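NolR (Sinorhizobium fredii, PDB 4OMZ) regulates the expression of rhizobial nodulation and symbiosis genes as a DNA-binding transcription factor of the ArsR helix-turn-helix family. Local coordinates at residues A[20-23]-A[24-28]; A[95-98]-A[99-103]. All coordinates share one frame; numbering follows the deposited sequence.

Interaction 1 (A[20-23]-A[24-28])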
ATOM      1  N   ALA A  20       0.195  -4.362   6.695  1.00 33.58           N
ATOM      2  CA  ALA A  20      -0.867  -3.420   6.366  1.00 27.84           C
ATOM      3  C   ALA A  20      -0.607  -2.059   7.005  1.00 28.84           C
ATOM      4  O   ALA A  20      -1.018  -1.043   6.460  1.00 29.02           O
ATOM      5  CB  ALA A  20      -2.222  -3.960   6.797  1.00 25.61           C
ATOM      6  N   GLY A  21       0.048  -2.035   8.165  1.00 27.84           N
ATOM      7  CA  GLY A  21       0.425  -0.767   8.776  1.00 37.95           C
ATOM      8  C   GLY A  21       1.395   0.006   7.892  1.00 40.81           C
ATOM      9  O   GLY A  21       1.200   1.200   7.591  1.00 42.69           O
ATOM     10  N   PHE A  22       2.434  -0.697   7.447  1.00 28.85           N
ATOM     11  CA  PHE A  22       3.407  -0.121   6.520  1.00 26.03           C
ATOM     12  C   PHE A  22       2.754   0.385   5.217  1.00 36.42           C
ATOM     13  O   PHE A  22       2.924   1.557   4.811  1.00 39.35           O
ATOM     14  CB  PHE A  22       4.471  -1.172   6.222  1.00 26.35           C
ATOM     15  CG  PHE A  22       5.259  -0.917   4.977  1.00 36.00           C
ATOM     16  CD1 PHE A  22       6.087   0.187   4.866  1.00 26.94           C
ATOM     17  CD2 PHE A  22       5.178  -1.801   3.910  1.00 36.31           C
ATOM     18  CE1 PHE A  22       6.820   0.403   3.713  1.00 27.31           C
ATOM     19  CE2 PHE A  22       5.908  -1.589   2.755  1.00 34.60           C
ATOM     20  CZ  PHE A  22       6.729  -0.485   2.656  1.00 30.08           C
ATOM     21  N   LEU A  23       1.984  -0.491   4.572  1.00 28.69           N
ATOM     22  CA  LEU A  23       1.324  -0.135   3.318  1.00 25.69           C
ATOM     23  C   LEU A  23       0.383   1.042   3.523  1.00 37.42           C
ATOM     24  O   LEU A  23       0.229   1.893   2.648  1.00 34.35           O
ATOM     25  CB  LEU A  23       0.532  -1.309   2.756  1.00 24.80           C
ATOM     26  CG  LEU A  23       1.318  -2.474   2.178  1.00 32.43           C
ATOM     27  CD1 LEU A  23       0.354  -3.533   1.680  1.00 26.97           C
ATOM     28  CD2 LEU A  23       2.208  -1.963   1.069  1.00 25.40           C
ATOM     29  N   SER A  24      -0.240   1.079   4.695  1.00 40.56           N
ATOM     30  CA  SER A  24      -1.148   2.158   5.042  1.00 35.61           C
ATOM     31  C   SER A  24      -0.377   3.459   5.083  1.00 38.25           C
ATOM     32  O   SER A  24      -0.889   4.496   4.663  1.00 33.98           O
ATOM     33  CB  SER A  24      -1.822   1.899   6.386  1.00 29.12           C
ATOM     34  OG  SER A  24      -2.793   0.875   6.266  1.00 37.11           O
ATOM     35  N   ALA A  25       0.850   3.406   5.601  1.00 37.87           N
ATOM     36  CA  ALA A  25       1.702   4.592   5.572  1.00 31.67           C
ATOM     37  C   ALA A  25       1.967   5.019   4.138  1.00 34.04           C
ATOM     38  O   ALA A  25       2.070   6.212   3.852  1.00 39.44           O
ATOM     39  CB  ALA A  25       3.007   4.349   6.290  1.00 27.55           C
ATOM     40  N   MET A  26       2.092   4.056   3.230  1.00 34.53           N
ATOM     41  CA  MET A  26       2.354   4.440   1.839  1.00 32.84           C
ATOM     42  C   MET A  26       1.108   4.665   0.973  1.00 31.95           C
ATOM     43  O   MET A  26       1.190   5.341  -0.050  1.00 28.72           O
ATOM     44  CB  MET A  26       3.233   3.395   1.160  1.00 34.85           C
ATOM     45  CG  MET A  26       4.646   3.357   1.687  1.00 40.20           C
ATOM     46  SD  MET A  26       5.697   2.337   0.650  1.00 36.89           S
ATOM     47  CE  MET A  26       5.904   3.420  -0.770  1.00 28.07           C
ATOM     48  N   ALA A  27      -0.040   4.130   1.380  1.00 43.61           N
ATOM     49  CA  ALA A  27      -1.218   4.137   0.508  1.00 43.67           C
ATOM     50  C   ALA A  27      -1.962   5.471   0.557  1.00 48.00           C
ATOM     51  O   ALA A  27      -3.159   5.522   0.839  1.00 48.96           O
ATOM     52  CB  ALA A  27      -2.161   2.997   0.870  1.00 37.21           C
ATOM     53  N   ASN A  28      -1.234   6.548   0.288  1.00 43.48           N
ATOM     54  CA  ASN A  28      -1.814   7.876   0.181  1.00 40.38           C
ATOM     55  C   ASN A  28      -1.062   8.641  -0.901  1.00 48.00           C
ATOM     56  O   ASN A  28       0.168   8.590  -0.946  1.00 50.19           O
ATOM     57  CB  ASN A  28      -1.744   8.600   1.526  1.00 43.17           C
ATOM     58  CG  ASN A  28      -2.319  10.001   1.469  1.00 50.19           C
ATOM     59  OD1 ASN A  28      -1.616  10.972   1.170  1.00 42.31           O
ATOM     60  ND2 ASN A  28      -3.606  10.117   1.769  1.00 49.06           N
TER

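Interaction 2 (A[95-98]-A[99-103])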
ATOM      1  N   GLY A  95       9.643   0.405  -6.282  1.00 20.15           N
ATOM      2  CA  GLY A  95      10.126  -0.406  -7.385  1.00 20.96           C
ATOM      3  C   GLY A  95       8.981  -1.188  -8.001  1.00 31.58           C
ATOM      4  O   GLY A  95       8.824  -1.243  -9.226  1.00 22.27           O
ATOM      5  N   ALA A  96       8.178  -1.804  -7.137  1.00 37.53           N
ATOM      6  CA  ALA A  96       7.005  -2.541  -7.583  1.00 27.30           C
ATOM      7  C   ALA A  96       6.063  -1.647  -8.386  1.00 22.97           C
ATOM      8  O   ALA A  96       5.697  -1.980  -9.506  1.00 25.44           O
ATOM      9  CB  ALA A  96       6.284  -3.137  -6.394  1.00 20.56           C
ATOM     10  N   LEU A  97       5.707  -0.494  -7.826  1.00 28.92           N
ATOM     11  CA  LEU A  97       4.812   0.445  -8.497  1.00 29.66           C
ATOM     12  C   LEU A  97       5.413   0.932  -9.802  1.00 24.07           C
ATOM     13  O   LEU A  97       4.709   1.125 -10.784  1.00 31.50           O
ATOM     14  CB  LEU A  97       4.488   1.629  -7.587  1.00 27.16           C
ATOM     15  CG  LEU A  97       3.604   1.270  -6.391  1.00 36.60           C
ATOM     16  CD1 LEU A  97       3.344   2.485  -5.505  1.00 37.09           C
ATOM     17  CD2 LEU A  97       2.293   0.648  -6.873  1.00 30.28           C
ATOM     18  N   SER A  98       6.721   1.144  -9.791  1.00 30.78           N
ATOM     19  CA  SER A  98       7.459   1.538 -10.979  1.00 32.31           C
ATOM     20  C   SER A  98       7.263   0.510 -12.080  1.00 39.36           C
ATOM     21  O   SER A  98       7.054   0.863 -13.236  1.00 50.80           O
ATOM     22  CB  SER A  98       8.945   1.696 -10.658  1.00 24.10           C
ATOM     23  OG  SER A  98       9.661   2.168 -11.781  1.00 44.56           O
ATOM     24  N   GLU A  99       7.329  -0.765 -11.718  1.00 27.76           N
ATOM     25  CA  GLU A  99       7.151  -1.827 -12.703  1.00 34.45           C
ATOM     26  C   GLU A  99       5.696  -1.990 -13.143  1.00 36.85           C
ATOM     27  O   GLU A  99       5.427  -2.296 -14.304  1.00 50.66           O
ATOM     28  CB  GLU A  99       7.685  -3.148 -12.154  1.00 28.26           C
ATOM     29  CG  GLU A  99       9.178  -3.130 -11.918  1.00 39.52           C
ATOM     30  CD  GLU A  99       9.744  -4.502 -11.634  1.00 63.73           C
ATOM     31  OE1 GLU A  99       8.950  -5.435 -11.379  1.00 65.54           O
ATOM     32  OE2 GLU A  99      10.984  -4.649 -11.673  1.00 80.50           O
ATOM     33  N   ILE A 100       4.762  -1.785 -12.219  1.00 29.27           N
ATOM     34  CA  ILE A 100       3.338  -1.858 -12.529  1.00 26.04           C
ATOM     35  C   ILE A 100       2.892  -0.754 -13.490  1.00 36.20           C
ATOM     36  O   ILE A 100       2.157  -1.014 -14.444  1.00 36.83           O
ATOM     37  CB  ILE A 100       2.483  -1.766 -11.239  1.00 28.45           C
ATOM     38  CG1 ILE A 100       2.697  -2.994 -10.353  1.00 26.77           C
ATOM     39  CG2 ILE A 100       1.007  -1.597 -11.570  1.00 25.98           C
ATOM     40  CD1 ILE A 100       2.344  -2.759  -8.899  1.00 23.09           C
ATOM     41  N   TYR A 101       3.361   0.468 -13.247  1.00 41.06           N
ATOM     42  CA  TYR A 101       2.834   1.652 -13.928  1.00 44.36           C
ATOM     43  C   TYR A 101       3.837   2.310 -14.875  1.00 49.76           C
ATOM     44  O   TYR A 101       3.507   3.286 -15.552  1.00 49.25           O
ATOM     45  CB  TYR A 101       2.366   2.688 -12.904  1.00 28.09           C
ATOM     46  CG  TYR A 101       1.182   2.255 -12.072  1.00 30.24           C
ATOM     47  CD1 TYR A 101      -0.095   2.176 -12.621  1.00 38.28           C
ATOM     48  CD2 TYR A 101       1.335   1.951 -10.729  1.00 26.49           C
ATOM     49  CE1 TYR A 101      -1.183   1.785 -11.850  1.00 28.59           C
ATOM     50  CE2 TYR A 101       0.258   1.561  -9.954  1.00 26.83           C
ATOM     51  CZ  TYR A 101      -0.995   1.479 -10.515  1.00 30.83           C
ATOM     52  OH  TYR A 101      -2.052   1.093  -9.725  1.00 31.89           O
ATOM     53  N   GLY A 102       5.052   1.774 -14.928  1.00 53.86           N
ATOM     54  CA  GLY A 102       6.117   2.365 -15.722  1.00 59.80           C
ATOM     55  C   GLY A 102       6.914   3.422 -14.974  1.00 62.23           C
ATOM     56  O   GLY A 102       6.400   4.095 -14.078  1.00 51.72           O
ATOM     57  N   ALA A 103       8.184   3.562 -15.345  1.00 73.39           N
ATOM     58  CA  ALA A 103       9.091   4.497 -14.684  1.00 70.45           C
ATOM     59  C   ALA A 103       9.289   5.764 -15.514  1.00 65.02           C
ATOM     60  O   ALA A 103       9.550   6.838 -14.969  1.00 64.26           O
ATOM     61  CB  ALA A 103      10.432   3.830 -14.413  1.00 65.12           C
TER

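Interaction 1 (A[20-23]-A[24-28])
Ser24 grips the carbonyl of Ala20, one turn back along helix 10-26, with two donors at once. Its hydroxyl OG donates to Ala20 O at 2.6 Å, and its backbone N to the same oxygen at 2.9 Å; the two arrive from opposite faces of the carbonyl plane. With OG beside the backbone N and anti to the carbonyl carbon (chi1 -73°), the hydroxyl is turned back over the preceding turn. Replacing Ser24 by alanine would probably leave Ala20 O with the backbone N-H as its one donor from this turn. The ladder then runs on through Ala25 N to Gly21 O at 3.0 Å and Met26 N to Phe22 O at 3.1 Å, before it fades in a weak bond from Ala27 N to Leu23 O.

Outside this polar core, Phe22 and Met26 run side by side on the buried flank. The thioether comes obliquely at the outer part of the ring in a Met-aromatic contact: Met26 SD lies 3.6 Å from Phe22 CZ, and its direction from the ring centroid is 46° off the ring normal. Both side chains also meet Ile93 of helix 88-101, while Leu23 packs on Ala27 of the second subunit.

Arg31 hydrogen-bonds Ser24 O and Ala25 O at the junction. The serine bond is thus a feature of the last turn; the chain leaves the helix at Ala27, the centre of an inverse gamma turn, and Asn28 OD1 then N-caps helix 29-40. The helix so ended is the N-terminal one, which in ArsR-family repressors commonly belongs to the dimer interface.

Interaction 2 (A[95-98]-A[99-103])
Tyr101 leans back along its own helix onto Leu97, in the last turn of helix 88-101, the C-terminal helix that in ArsR-type winged helix-turn-helix proteins commonly pairs across the dimer. Tyr101 CB begins 3.5 Å from Leu97 O, the carbonyl oxygen that also accepts a hydrogen bond from Tyr101 N at 2.9 Å. With CG beside the backbone N (chi1 -66°), the ring is carried alongside Leu97, both side chains pointing the same way. CD2 stays near Leu97 O, which lies at the ring edge, and CE2 then meets the methyl CD2 of Leu97 at 3.8 Å; that methyl comes in the plane of the ring, at its edge. A face of the same ring is occupied by Ile100, whose CG2 sits 3.5 Å above the ring plane, over its centre. Tyr101 also packs on Phe22 of the second subunit, while Ile100 touches Ser89 and Ala96 touches Ile93 of that subunit.

The backbone beneath is regular until its end. Ile100 N bonds to Ala96 O at 2.9 Å, whereas Gly102 N gives Ser98 O only a weak bond. Gly102 leaves the helix with positive phi (88°), a conformation that glycine adopts readily. Leu97 CD2 also lies 4.0 Å from Ile100 CD1, in a direction well away from the tyrosine.

From the N terminus, interaction 1 comes first, finishing helix 10-26 and handing the chain to helix 29-40. The remaining helices and the antiparallel hairpin of strands 73-77 and 80-84 follow before interaction 2 ends helix 88-101. Each closes no more than a helical turn; they stand in series, neither nested nor crossed. Their centres are about 17 Å apart, and they do not touch. The tie between the two helices runs through Ser89, Val90 and Ile93, against which Phe22 and Met26 pack, and across the dimer, where Phe22 of one subunit meets Tyr101 of the other, so the first and last helices both contribute to the contact between subunits.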